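Side-chain contacts in Serine/threonine-protein kinase PknE (Mycobacterium tuberculosis, PDB 2H34), which transfers phosphate from ATP to serine and threonine residues of proteins and probably promotes bacterial survival in the infected host: residues A[120-123]-A[124-128]; A[275-278]-A[279-282]; A[91-94]-A[95-98]; A[240-243]-A[244-248]; A[103-107]-A[108-112]. One frame throughout, in Å; residues are numbered along the deposited sequence.

Contact 1 (A[120-123]-A[124-128]); sequences DLAA and MLRRQ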
loop_
_atom_site.group_PDB
_atom_site.type_symbol
_atom_site.label_atom_id
_atom_site.label_comp_id
_atom_site.label_asym_id
_atom_site.label_seq_id
_atom_site.Cartn_x
_atom_site.Cartn_y
_atom_site.Cartn_z
ATOM N N ASP A 120 7.732 3.359 7.657
ATOM C CA ASP A 120 6.295 3.180 7.429
ATOM C C ASP A 120 5.570 4.465 7.676
ATOM O O ASP A 120 5.916 5.221 8.583
ATOM C CB ASP A 120 5.670 2.222 8.447
ATOM C CG ASP A 120 6.266 0.854 8.421
ATOM O OD1 ASP A 120 7.330 0.652 7.803
ATOM O OD2 ASP A 120 5.655 -0.031 9.043
ATOM N N LEU A 121 4.510 4.673 6.911
ATOM C CA LEU A 121 3.545 5.687 7.250
ATOM C C LEU A 121 2.973 5.359 8.649
ATOM O O LEU A 121 2.839 6.243 9.504
ATOM C CB LEU A 121 2.471 5.743 6.170
ATOM C CG LEU A 121 1.422 6.854 6.228
ATOM C CD1 LEU A 121 2.048 8.225 6.348
ATOM C CD2 LEU A 121 0.534 6.786 4.996
ATOM N N ALA A 122 2.688 4.078 8.885
ATOM C CA ALA A 122 2.342 3.580 10.216
ATOM C C ALA A 122 3.349 4.024 11.285
ATOM O O ALA A 122 2.946 4.494 12.342
ATOM C CB ALA A 122 2.220 2.077 10.193
ATOM N N ALA A 123 4.643 3.895 11.005
ATOM C CA ALA A 123 5.679 4.346 11.939
ATOM C C ALA A 123 5.705 5.862 12.108
ATOM O O ALA A 123 5.766 6.346 13.233
ATOM C CB ALA A 123 7.069 3.824 11.531
HETATM N N MSE A 124 5.671 6.603 10.999
HETATM C CA MSE A 124 5.530 8.063 11.043
HETATM C C MSE A 124 4.391 8.501 11.960
HETATM O O MSE A 124 4.609 9.234 12.917
HETATM C CB MSE A 124 5.241 8.646 9.664
HETATM C CG MSE A 124 6.306 8.465 8.642
HETATM SE SE MSE A 124 6.428 9.952 7.336
HETATM C CE MSE A 124 4.649 9.999 6.618
ATOM N N LEU A 125 3.177 8.057 11.653
ATOM C CA LEU A 125 1.994 8.566 12.327
ATOM C C LEU A 125 2.110 8.419 13.831
ATOM O O LEU A 125 1.868 9.386 14.563
ATOM C CB LEU A 125 0.720 7.902 11.793
ATOM C CG LEU A 125 0.386 8.314 10.350
ATOM C CD1 LEU A 125 -0.458 7.275 9.613
ATOM C CD2 LEU A 125 -0.259 9.701 10.282
ATOM N N ARG A 126 2.510 7.222 14.275
ATOM C CA ARG A 126 2.760 6.938 15.693
ATOM C C ARG A 126 3.723 7.949 16.284
ATOM O O ARG A 126 3.495 8.458 17.378
ATOM C CB ARG A 126 3.345 5.536 15.894
ATOM C CG ARG A 126 2.369 4.402 15.687
ATOM C CD ARG A 126 2.826 3.102 16.331
ATOM N NE ARG A 126 4.229 2.787 16.080
ATOM C CZ ARG A 126 4.698 2.031 15.088
ATOM N NH1 ARG A 126 3.892 1.474 14.192
ATOM N NH2 ARG A 126 6.009 1.839 14.994
ATOM N N ARG A 127 4.784 8.251 15.545
ATOM C CA ARG A 127 5.900 9.005 16.088
ATOM C C ARG A 127 5.829 10.507 15.810
ATOM O O ARG A 127 6.583 11.286 16.393
ATOM C CB ARG A 127 7.217 8.414 15.572
ATOM C CG ARG A 127 7.295 6.900 15.746
ATOM C CD ARG A 127 8.719 6.434 15.949
ATOM N NE ARG A 127 9.462 6.306 14.695
ATOM C CZ ARG A 127 9.772 5.145 14.123
ATOM N NH1 ARG A 127 9.392 4.004 14.692
ATOM N NH2 ARG A 127 10.463 5.122 12.987
ATOM N N GLN A 128 4.914 10.910 14.937
ATOM C CA GLN A 128 4.854 12.290 14.462
ATOM C C GLN A 128 3.462 12.903 14.582
ATOM O O GLN A 128 3.293 14.102 14.361
ATOM C CB GLN A 128 5.300 12.368 13.003
ATOM C CG GLN A 128 6.766 12.701 12.798
ATOM C CD GLN A 128 7.027 13.265 11.404
ATOM O OE1 GLN A 128 6.115 13.788 10.753
ATOM N NE2 GLN A 128 8.270 13.158 10.936
#
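The two guanidinium groups of Arg126 and Arg127 both lie flat against Ala123, each with one face. Ala123 CA sits 3.8 Å above the Arg126 plane toward its rim, and Ala122 O lies over a face of the same group. For Arg127 it is the methyl carbon of Ala123, CB, that meets a face, 3.6 Å above the plane. Small alanines suit this side, since they let long basic chains fold back along the helix. Arg127 manages this by a bend at its third torsion (-81°). Asp120 OD2 is 5.6 Å from Arg126 NH1, too far for a salt bridge but near enough, perhaps, for a mild attraction.

The other side is apolar. Leu121 CG meets Leu125 CD1 at 3.9 Å, and Met124, present as selenomethionine, reaches Ile139 of helix 133-152 and Val167. Leucine and methionine fit this buried side, while the arginines stay exposed. Beneath them the backbone bonds run four residues back: Met124 N to Asp120 O at 2.8 Å, Leu125 N to Leu121 O likewise at 2.8 Å. Asp120 holds the N-cap position without a capping bond from its side chain. The whole is the short amphipathic helix 121-128 that follows the kinase hinge, known as helix D.

Contact 2 (A[275-278]-A[279-282]); sequences KNPE and DRYV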
loop_
_atom_site.group_PDB
_atom_site.type_symbol
_atom_site.label_atom_id
_atom_site.label_comp_id
_atom_site.label_asym_id
_atom_site.label_seq_id
_atom_site.Cartn_x
_atom_site.Cartn_y
_atom_site.Cartn_z
ATOM N N LYS A 275 -20.424 4.938 -0.273
ATOM C CA LYS A 275 -20.856 3.573 0.022
ATOM C C LYS A 275 -20.911 2.704 -1.226
ATOM O O LYS A 275 -20.226 1.679 -1.299
ATOM C CB LYS A 275 -22.183 3.584 0.773
ATOM C CG LYS A 275 -22.096 4.298 2.106
ATOM C CD LYS A 275 -21.184 3.552 3.068
ATOM C CE LYS A 275 -20.870 4.393 4.282
ATOM N NZ LYS A 275 -20.398 3.553 5.414
ATOM N N ASN A 276 -21.701 3.136 -2.212
ATOM C CA ASN A 276 -21.714 2.509 -3.531
ATOM C C ASN A 276 -20.390 2.763 -4.288
ATOM O O ASN A 276 -19.988 3.920 -4.501
ATOM C CB ASN A 276 -22.938 2.972 -4.330
ATOM C CG ASN A 276 -23.108 2.234 -5.659
ATOM O OD1 ASN A 276 -22.135 1.886 -6.337
ATOM N ND2 ASN A 276 -24.361 2.028 -6.055
ATOM N N PRO A 277 -19.700 1.672 -4.675
ATOM C CA PRO A 277 -18.448 1.735 -5.421
ATOM C C PRO A 277 -18.522 2.703 -6.592
ATOM O O PRO A 277 -17.547 3.387 -6.888
ATOM C CB PRO A 277 -18.282 0.307 -5.948
ATOM C CG PRO A 277 -18.991 -0.536 -4.993
ATOM C CD PRO A 277 -20.101 0.282 -4.399
ATOM N N GLU A 278 -19.680 2.767 -7.241
ATOM C CA GLU A 278 -19.840 3.583 -8.435
ATOM C C GLU A 278 -19.956 5.069 -8.136
ATOM O O GLU A 278 -19.969 5.875 -9.055
ATOM C CB GLU A 278 -21.029 3.100 -9.259
ATOM C CG GLU A 278 -20.857 1.673 -9.739
ATOM C CD GLU A 278 -22.060 1.146 -10.496
ATOM O OE1 GLU A 278 -23.171 1.093 -9.916
ATOM O OE2 GLU A 278 -21.887 0.765 -11.677
ATOM N N ASP A 279 -20.028 5.430 -6.858
ATOM C CA ASP A 279 -20.014 6.838 -6.457
ATOM C C ASP A 279 -18.635 7.374 -6.146
ATOM O O ASP A 279 -18.487 8.569 -5.923
ATOM C CB ASP A 279 -20.897 7.044 -5.249
ATOM C CG ASP A 279 -22.220 6.410 -5.428
ATOM O OD1 ASP A 279 -22.654 6.343 -6.597
ATOM O OD2 ASP A 279 -22.817 5.959 -4.427
ATOM N N ARG A 280 -17.641 6.495 -6.109
ATOM C CA ARG A 280 -16.312 6.881 -5.669
ATOM C C ARG A 280 -15.544 7.346 -6.878
ATOM O O ARG A 280 -16.068 7.294 -7.993
ATOM C CB ARG A 280 -15.587 5.706 -5.016
ATOM C CG ARG A 280 -16.247 5.198 -3.761
ATOM C CD ARG A 280 -15.499 3.997 -3.239
ATOM N NE ARG A 280 -16.373 3.056 -2.542
ATOM C CZ ARG A 280 -16.256 1.734 -2.633
ATOM N NH1 ARG A 280 -15.313 1.208 -3.406
ATOM N NH2 ARG A 280 -17.074 0.938 -1.960
ATOM N N TYR A 281 -14.306 7.791 -6.667
ATOM C CA TYR A 281 -13.441 8.130 -7.772
ATOM C C TYR A 281 -13.107 6.855 -8.509
ATOM O O TYR A 281 -13.038 5.794 -7.909
ATOM C CB TYR A 281 -12.172 8.805 -7.285
ATOM C CG TYR A 281 -12.401 10.058 -6.464
ATOM C CD1 TYR A 281 -12.413 10.010 -5.070
ATOM C CD2 TYR A 281 -12.579 11.293 -7.078
ATOM C CE1 TYR A 281 -12.614 11.161 -4.315
ATOM C CE2 TYR A 281 -12.775 12.443 -6.334
ATOM C CZ TYR A 281 -12.796 12.370 -4.961
ATOM O OH TYR A 281 -12.982 13.507 -4.226
ATOM N N VAL A 282 -12.939 6.968 -9.820
ATOM C CA VAL A 282 -12.659 5.819 -10.678
ATOM C C VAL A 282 -11.179 5.438 -10.610
ATOM O O VAL A 282 -10.818 4.268 -10.774
ATOM C CB VAL A 282 -13.116 6.112 -12.123
ATOM C CG1 VAL A 282 -12.640 5.037 -13.100
ATOM C CG2 VAL A 282 -14.625 6.192 -12.144
#
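Asp279 N donates to Asn276 O at 2.8 Å, closing a short 3-10 turn that Asn276 opens with an Asx turn, in the loop that leads to helix 284-293 of the kinase C-lobe. A second i to i+3 backbone bond runs from Arg280 N to Pro277 O at 3.2 Å. In the Asx turn, Asn276 OD1 accepts the backbone N of Glu278 at 2.8 Å. Asparagine suits the place because its short amide, with CG turned anti to its own N (chi1 -173°), brings OD1 to the N-H two residues on. Pro277 suits the first position of such a turn, where its ring fixes phi and no N-H is required.

Charge enters with Arg280, whose main partner is Glu205: NH2 forms a salt bridge with OE1 of that residue, the glutamate of the APE motif that ends the kinase activation segment. NE is held by Ala274 O, and NH2 also makes a weak bond, 3.3 Å long, to Lys275 O. Lys275 itself points its amine at His246 O and Gln249 O.

In packing terms, the guanidinium rests on proline: Pro277 CA stands 3.5 Å above its plane, directly over the centre.

Contact 3 (A[91-94]-A[95-98]); sequences LQEP and HVVP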
loop_
_atom_site.group_PDB
_atom_site.type_symbol
_atom_site.label_atom_id
_atom_site.label_comp_id
_atom_site.label_asym_id
_atom_site.label_seq_id
_atom_site.Cartn_x
_atom_site.Cartn_y
_atom_site.Cartn_z
ATOM N N LEU A 91 6.174 -3.403 -14.496
ATOM C CA LEU A 91 5.753 -2.075 -14.102
ATOM C C LEU A 91 6.867 -1.085 -14.348
ATOM O O LEU A 91 8.039 -1.445 -14.285
ATOM C CB LEU A 91 5.327 -2.062 -12.643
ATOM C CG LEU A 91 4.040 -2.856 -12.458
ATOM C CD1 LEU A 91 3.861 -3.260 -11.011
ATOM C CD2 LEU A 91 2.839 -2.067 -12.959
ATOM N N GLN A 92 6.502 0.155 -14.649
ATOM C CA GLN A 92 7.498 1.175 -14.916
ATOM C C GLN A 92 7.343 2.359 -13.993
ATOM O O GLN A 92 8.153 3.282 -14.018
ATOM C CB GLN A 92 7.383 1.657 -16.350
ATOM C CG GLN A 92 7.747 0.640 -17.381
ATOM C CD GLN A 92 7.382 1.126 -18.753
ATOM O OE1 GLN A 92 7.615 2.292 -19.091
ATOM N NE2 GLN A 92 6.779 0.248 -19.557
ATOM N N GLU A 93 6.284 2.345 -13.198
ATOM C CA GLU A 93 5.992 3.459 -12.335
ATOM C C GLU A 93 7.100 3.568 -11.284
ATOM O O GLU A 93 7.553 2.546 -10.751
ATOM C CB GLU A 93 4.632 3.244 -11.699
ATOM C CG GLU A 93 3.855 4.509 -11.460
ATOM C CD GLU A 93 4.459 5.324 -10.349
ATOM O OE1 GLU A 93 4.802 4.721 -9.304
ATOM O OE2 GLU A 93 4.625 6.554 -10.536
ATOM N N PRO A 94 7.582 4.798 -11.017
ATOM C CA PRO A 94 8.696 5.018 -10.107
ATOM C C PRO A 94 8.421 4.935 -8.607
ATOM O O PRO A 94 9.369 5.025 -7.836
ATOM C CB PRO A 94 9.156 6.435 -10.472
ATOM C CG PRO A 94 7.957 7.104 -10.900
ATOM C CD PRO A 94 7.152 6.061 -11.633
ATOM N N HIS A 95 7.162 4.789 -8.193
ATOM C CA HIS A 95 6.838 4.588 -6.770
ATOM C C HIS A 95 6.530 3.127 -6.488
ATOM O O HIS A 95 5.939 2.766 -5.465
ATOM C CB HIS A 95 5.677 5.471 -6.332
ATOM C CG HIS A 95 5.898 6.909 -6.635
ATOM N ND1 HIS A 95 5.461 7.494 -7.803
ATOM C CD2 HIS A 95 6.578 7.863 -5.963
ATOM C CE1 HIS A 95 5.845 8.755 -7.826
ATOM N NE2 HIS A 95 6.524 9.005 -6.722
ATOM N N VAL A 96 6.931 2.292 -7.427
ATOM C CA VAL A 96 6.920 0.880 -7.222
ATOM C C VAL A 96 8.374 0.455 -7.254
ATOM O O VAL A 96 9.110 0.797 -8.186
ATOM C CB VAL A 96 6.048 0.155 -8.268
ATOM C CG1 VAL A 96 4.602 0.601 -8.152
ATOM C CG2 VAL A 96 6.553 0.435 -9.663
ATOM N N VAL A 97 8.780 -0.248 -6.200
ATOM C CA VAL A 97 10.079 -0.896 -6.118
ATOM C C VAL A 97 10.393 -1.641 -7.408
ATOM O O VAL A 97 9.591 -2.453 -7.861
ATOM C CB VAL A 97 10.121 -1.898 -4.944
ATOM C CG1 VAL A 97 11.490 -2.556 -4.852
ATOM C CG2 VAL A 97 9.772 -1.207 -3.631
ATOM N N PRO A 98 11.550 -1.329 -8.021
ATOM C CA PRO A 98 12.090 -2.046 -9.179
ATOM C C PRO A 98 12.357 -3.494 -8.828
ATOM O O PRO A 98 12.882 -3.765 -7.741
ATOM C CB PRO A 98 13.421 -1.347 -9.424
ATOM C CG PRO A 98 13.248 -0.003 -8.835
ATOM C CD PRO A 98 12.410 -0.198 -7.634
#
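Glu93 grips His95 at two points, through the backbone and through the ring. OE1 takes the His95 backbone N at 2.6 Å, approached from above the carboxylate plane, while OE2 turns its syn lone pair to His95 ND1 at 3.0 Å. A longer, weak bond of 3.2 Å joins ND1 to OE1 as well. Carboxylate and imidazole are nearly coplanar, 8° apart, so OE2 meets the ring at its edge. Glutamate is long enough to manage this, and a bend about its CB-CG bond (chi2 -71°) brings the carboxylate to His95.

The backbone here makes a type I turn, from Glu93 to Val96, with Pro94 in its second position, where a phi of -77° comes naturally to proline.

Further out, Ser145 of helix 133-152 bonds weakly to Glu93 OE2, the ring of Phe172 stacks on His95, and Leu175 bonds to its backbone. These contacts tie the loop linking helix 75-88, helix C of the kinase fold, to strand 99-105, its beta-4, against the C-lobe.

With ND1 as the donor, the carboxylate probably helps to fix the rotation of the imidazole, together with Phe172, and its negative charge would tend to stabilise a protonated ring.

Contact 4 (A[240-243]-A[244-248]); sequences LSVM and GAHIN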
loop_
_atom_site.group_PDB
_atom_site.type_symbol
_atom_site.label_atom_id
_atom_site.label_comp_id
_atom_site.label_asym_id
_atom_site.label_seq_id
_atom_site.Cartn_x
_atom_site.Cartn_y
_atom_site.Cartn_z
ATOM N N LEU A 240 -15.578 -6.554 14.568
ATOM C CA LEU A 240 -17.015 -6.580 14.312
ATOM C C LEU A 240 -17.574 -5.172 14.063
ATOM O O LEU A 240 -18.047 -4.880 12.958
ATOM C CB LEU A 240 -17.757 -7.282 15.459
ATOM C CG LEU A 240 -19.202 -7.769 15.322
ATOM C CD1 LEU A 240 -19.347 -8.858 14.275
ATOM C CD2 LEU A 240 -19.636 -8.287 16.667
ATOM N N SER A 241 -17.491 -4.300 15.071
ATOM C CA SER A 241 -17.986 -2.923 14.954
ATOM C C SER A 241 -17.377 -2.151 13.765
ATOM O O SER A 241 -18.081 -1.410 13.088
ATOM C CB SER A 241 -17.811 -2.152 16.273
ATOM O OG SER A 241 -16.517 -1.562 16.370
ATOM N N VAL A 242 -16.088 -2.338 13.501
ATOM C CA VAL A 242 -15.464 -1.709 12.332
ATOM C C VAL A 242 -16.070 -2.200 11.017
ATOM O O VAL A 242 -16.503 -1.393 10.192
ATOM C CB VAL A 242 -13.915 -1.878 12.325
ATOM C CG1 VAL A 242 -13.319 -1.557 10.956
ATOM C CG2 VAL A 242 -13.291 -0.977 13.369
HETATM N N MSE A 243 -16.106 -3.520 10.833
HETATM C CA MSE A 243 -16.710 -4.128 9.646
HETATM C C MSE A 243 -18.091 -3.556 9.392
HETATM O O MSE A 243 -18.430 -3.241 8.239
HETATM C CB MSE A 243 -16.825 -5.640 9.808
HETATM C CG MSE A 243 -16.973 -6.397 8.510
HETATM SE SE MSE A 243 -17.900 -8.087 8.743
HETATM C CE MSE A 243 -16.624 -9.077 9.927
ATOM N N GLY A 244 -18.876 -3.426 10.474
ATOM C CA GLY A 244 -20.198 -2.814 10.410
ATOM C C GLY A 244 -20.149 -1.340 10.032
ATOM O O GLY A 244 -20.993 -0.847 9.230
ATOM N N ALA A 245 -19.155 -0.640 10.599
ATOM C CA ALA A 245 -19.079 0.800 10.422
ATOM C C ALA A 245 -18.923 1.152 8.938
ATOM O O ALA A 245 -19.561 2.083 8.435
ATOM C CB ALA A 245 -17.942 1.366 11.243
ATOM N N HIS A 246 -18.095 0.371 8.244
ATOM C CA HIS A 246 -17.838 0.538 6.810
ATOM C C HIS A 246 -19.096 0.346 5.969
ATOM O O HIS A 246 -19.285 0.996 4.934
ATOM C CB HIS A 246 -16.791 -0.473 6.343
ATOM C CG HIS A 246 -15.383 0.018 6.437
ATOM N ND1 HIS A 246 -14.431 -0.591 7.228
ATOM C CD2 HIS A 246 -14.755 1.049 5.822
ATOM C CE1 HIS A 246 -13.281 0.045 7.099
ATOM N NE2 HIS A 246 -13.448 1.038 6.244
ATOM N N ILE A 247 -19.941 -0.574 6.401
ATOM C CA ILE A 247 -21.117 -0.910 5.635
ATOM C C ILE A 247 -22.156 0.191 5.788
ATOM O O ILE A 247 -22.901 0.485 4.854
ATOM C CB ILE A 247 -21.676 -2.292 6.047
ATOM C CG1 ILE A 247 -20.761 -3.390 5.497
ATOM C CG2 ILE A 247 -23.103 -2.488 5.518
ATOM C CD1 ILE A 247 -20.724 -4.652 6.330
ATOM N N ASN A 248 -22.144 0.842 6.945
ATOM C CA ASN A 248 -23.300 1.589 7.398
ATOM C C ASN A 248 -23.012 2.984 7.978
ATOM O O ASN A 248 -23.711 3.940 7.645
ATOM C CB ASN A 248 -24.075 0.708 8.376
ATOM C CG ASN A 248 -25.209 1.422 9.043
ATOM O OD1 ASN A 248 -25.034 2.518 9.579
ATOM N ND2 ASN A 248 -26.379 0.785 9.059
#
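Val242 and His246, one helical turn apart, run next to each other off the same side of the helix and form its buried side. Valine is compact enough to sit beside a ring here, and its CG1, anti to the backbone N (chi1 165°), is the methyl nearest the imidazole. Behind them the main chain makes the usual i to i+4 bonds. His246 N reaches Val242 O at 3.1 Å and Gly244 N reaches Leu240 O at 3.0 Å, while Ala245 N donates to Ser241 O at 2.8 Å. Ala245, with nothing beyond its methyl, tucks CB against the carbonyls of Ser241 and Val242, 3.3 Å from each oxygen.

The outer side is looser. Leu240, Ser241 and Ile247 are exposed, and Gly244 adds no side chain to it. Across this side the contact is mostly alkyl against backbone: Ile247 CG1 lies 3.6 Å from Met243 O. The selenomethionine Met243 holds an intermediate position, its flexible chain turned from the segment that follows it and partly covered by Leu199 and Phe207.

The helix, 239-248, corresponds to helix G of the kinase C-lobe. On its buried side His246 meets Tyr235 edge-to-face, and the same ring also meets that of Tyr219 on helix 217-230, the two planes inclined to each other. Val242, like Met243, packs on Leu199, in the loop that precedes helix 217-230.

Contact 5 (A[103-107]-A[108-112]); sequences GEIDG and QLYVD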
loop_
_atom_site.group_PDB
_atom_site.type_symbol
_atom_site.label_atom_id
_atom_site.label_comp_id
_atom_site.label_asym_id
_atom_site.label_seq_id
_atom_site.Cartn_x
_atom_site.Cartn_y
_atom_site.Cartn_z
ATOM N N GLY A 103 13.195 -16.107 -10.210
ATOM C CA GLY A 103 13.256 -17.463 -10.766
ATOM C C GLY A 103 13.409 -18.496 -9.667
ATOM O O GLY A 103 12.829 -18.341 -8.588
ATOM N N GLU A 104 14.193 -19.544 -9.930
ATOM C CA GLU A 104 14.531 -20.528 -8.902
ATOM C C GLU A 104 16.028 -20.690 -8.678
ATOM O O GLU A 104 16.810 -20.705 -9.631
ATOM C CB GLU A 104 13.956 -21.903 -9.239
ATOM C CG GLU A 104 14.469 -23.022 -8.318
ATOM C CD GLU A 104 14.088 -24.407 -8.787
ATOM O OE1 GLU A 104 14.863 -25.355 -8.523
ATOM O OE2 GLU A 104 13.014 -24.547 -9.410
ATOM N N ILE A 105 16.407 -20.820 -7.409
ATOM C CA ILE A 105 17.674 -21.429 -7.021
ATOM C C ILE A 105 17.378 -22.396 -5.875
ATOM O O ILE A 105 16.663 -22.041 -4.937
ATOM C CB ILE A 105 18.708 -20.379 -6.560
ATOM C CG1 ILE A 105 18.912 -19.309 -7.634
ATOM C CG2 ILE A 105 20.043 -21.050 -6.215
ATOM C CD1 ILE A 105 19.343 -17.974 -7.085
ATOM N N ASP A 106 17.919 -23.613 -5.962
ATOM C CA ASP A 106 17.774 -24.631 -4.907
ATOM C C ASP A 106 16.316 -24.899 -4.556
ATOM O O ASP A 106 15.945 -24.893 -3.380
ATOM C CB ASP A 106 18.524 -24.229 -3.624
ATOM C CG ASP A 106 19.956 -23.806 -3.880
ATOM O OD1 ASP A 106 20.580 -24.333 -4.832
ATOM O OD2 ASP A 106 20.456 -22.949 -3.115
ATOM N N GLY A 107 15.488 -25.111 -5.572
ATOM C CA GLY A 107 14.058 -25.283 -5.352
ATOM C C GLY A 107 13.349 -23.993 -4.967
ATOM O O GLY A 107 12.220 -23.759 -5.401
ATOM N N GLN A 108 14.014 -23.157 -4.165
ATOM C CA GLN A 108 13.422 -21.923 -3.620
ATOM C C GLN A 108 13.179 -20.869 -4.698
ATOM O O GLN A 108 14.079 -20.541 -5.480
ATOM C CB GLN A 108 14.307 -21.332 -2.510
ATOM C CG GLN A 108 13.545 -20.609 -1.391
ATOM C CD GLN A 108 13.393 -21.459 -0.127
ATOM O OE1 GLN A 108 14.382 -21.840 0.505
ATOM N NE2 GLN A 108 12.147 -21.749 0.248
ATOM N N LEU A 109 11.956 -20.346 -4.728
ATOM C CA LEU A 109 11.600 -19.262 -5.641
ATOM C C LEU A 109 11.898 -17.909 -5.012
ATOM O O LEU A 109 11.512 -17.636 -3.877
ATOM C CB LEU A 109 10.134 -19.354 -6.079
ATOM C CG LEU A 109 9.727 -20.569 -6.929
ATOM C CD1 LEU A 109 8.375 -20.351 -7.606
ATOM C CD2 LEU A 109 10.783 -20.901 -7.977
ATOM N N TYR A 110 12.593 -17.069 -5.762
ATOM C CA TYR A 110 13.078 -15.812 -5.237
ATOM C C TYR A 110 12.620 -14.624 -6.086
ATOM O O TYR A 110 12.312 -14.775 -7.275
ATOM C CB TYR A 110 14.606 -15.860 -5.128
ATOM C CG TYR A 110 15.346 -15.741 -6.450
ATOM C CD1 TYR A 110 15.467 -16.830 -7.315
ATOM C CD2 TYR A 110 15.940 -14.534 -6.826
ATOM C CE1 TYR A 110 16.152 -16.711 -8.526
ATOM C CE2 TYR A 110 16.623 -14.405 -8.031
ATOM C CZ TYR A 110 16.728 -15.493 -8.873
ATOM O OH TYR A 110 17.408 -15.351 -10.062
ATOM N N VAL A 111 12.549 -13.455 -5.449
ATOM C CA VAL A 111 12.399 -12.175 -6.142
ATOM C C VAL A 111 13.423 -11.181 -5.598
ATOM O O VAL A 111 13.438 -10.868 -4.409
ATOM C CB VAL A 111 10.971 -11.598 -6.025
ATOM C CG1 VAL A 111 10.900 -10.234 -6.681
ATOM C CG2 VAL A 111 9.954 -12.534 -6.669
ATOM N N ASP A 112 14.291 -10.709 -6.483
ATOM C CA ASP A 112 15.348 -9.781 -6.128
ATOM C C ASP A 112 14.917 -8.381 -6.509
ATOM O O ASP A 112 14.594 -8.116 -7.663
ATOM C CB ASP A 112 16.633 -10.165 -6.864
ATOM C CG ASP A 112 17.662 -9.049 -6.895
ATOM O OD1 ASP A 112 17.364 -7.918 -6.460
ATOM O OD2 ASP A 112 18.783 -9.307 -7.372
#
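Gly103 O is held by two neighbours of the opposite strand: Tyr110 N donates to it at 3.1 Å, and the CA-H of Leu109 approaches it with CA at 3.3 Å. The return bond from Gly103 N to Tyr110 O, 3.3 Å long, is weak. Nearer the turn, Gln108 O takes Ile105 N at 3.0 Å and adds the CA-H of Glu104.

The Tyr110 ring is sandwiched. Over one face Ile105 CD1 makes a CH-pi contact, 4.1 Å from the ring centroid and 25° off the normal; over the opposite face lies Gly103 N, offset toward the rim. With CG between backbone N and carbonyl carbon (chi1 75°), the ring lies back across the neighbouring strand, over Gly103. Glycine suits that place because of its backbone: at a phi of 157° a beta carbon would jam against the carbonyl oxygen of the residue before. The tyrosine hydroxyl bonds to Asp101. On the other side of the sheet, Glu104 CB and Leu109 CD2 meet at 3.6 Å, and Leu109 also packs on Met81 of helix 75-88.

Gln108 sends NE2 to Met67 O. At the tip, Asp106 and Gly107 both have positive phi, which glycine accepts readily and aspartate better than most residues. A type I' turn joining two antiparallel strands is the classic two-residue beta hairpin, here the beta-4/beta-5 hairpin of the kinase N-lobe sheet.

How the contacts relate
Along the chain the five contacts come one after another, none enclosing or crossing another, and each spans a short continuous stretch. Contact 3 lies first, in the loop from helix 75-88 to strand 99-105, which meets helix 133-152 and so links N-lobe to C-lobe; contact 5 then closes the hairpin between strands 99-105 and 108-114, its nearest atoms about 5 Å from contact 3. Contact 1 follows on helix 121-128, just past the hinge, at the start of the C-lobe. There too lie contact 4, on helix 239-248, and contact 2, between helices 264-272 and 284-293, which touch through Lys275 NZ and His246 O. Contacts 4 and 5 have centres about 41 Å apart.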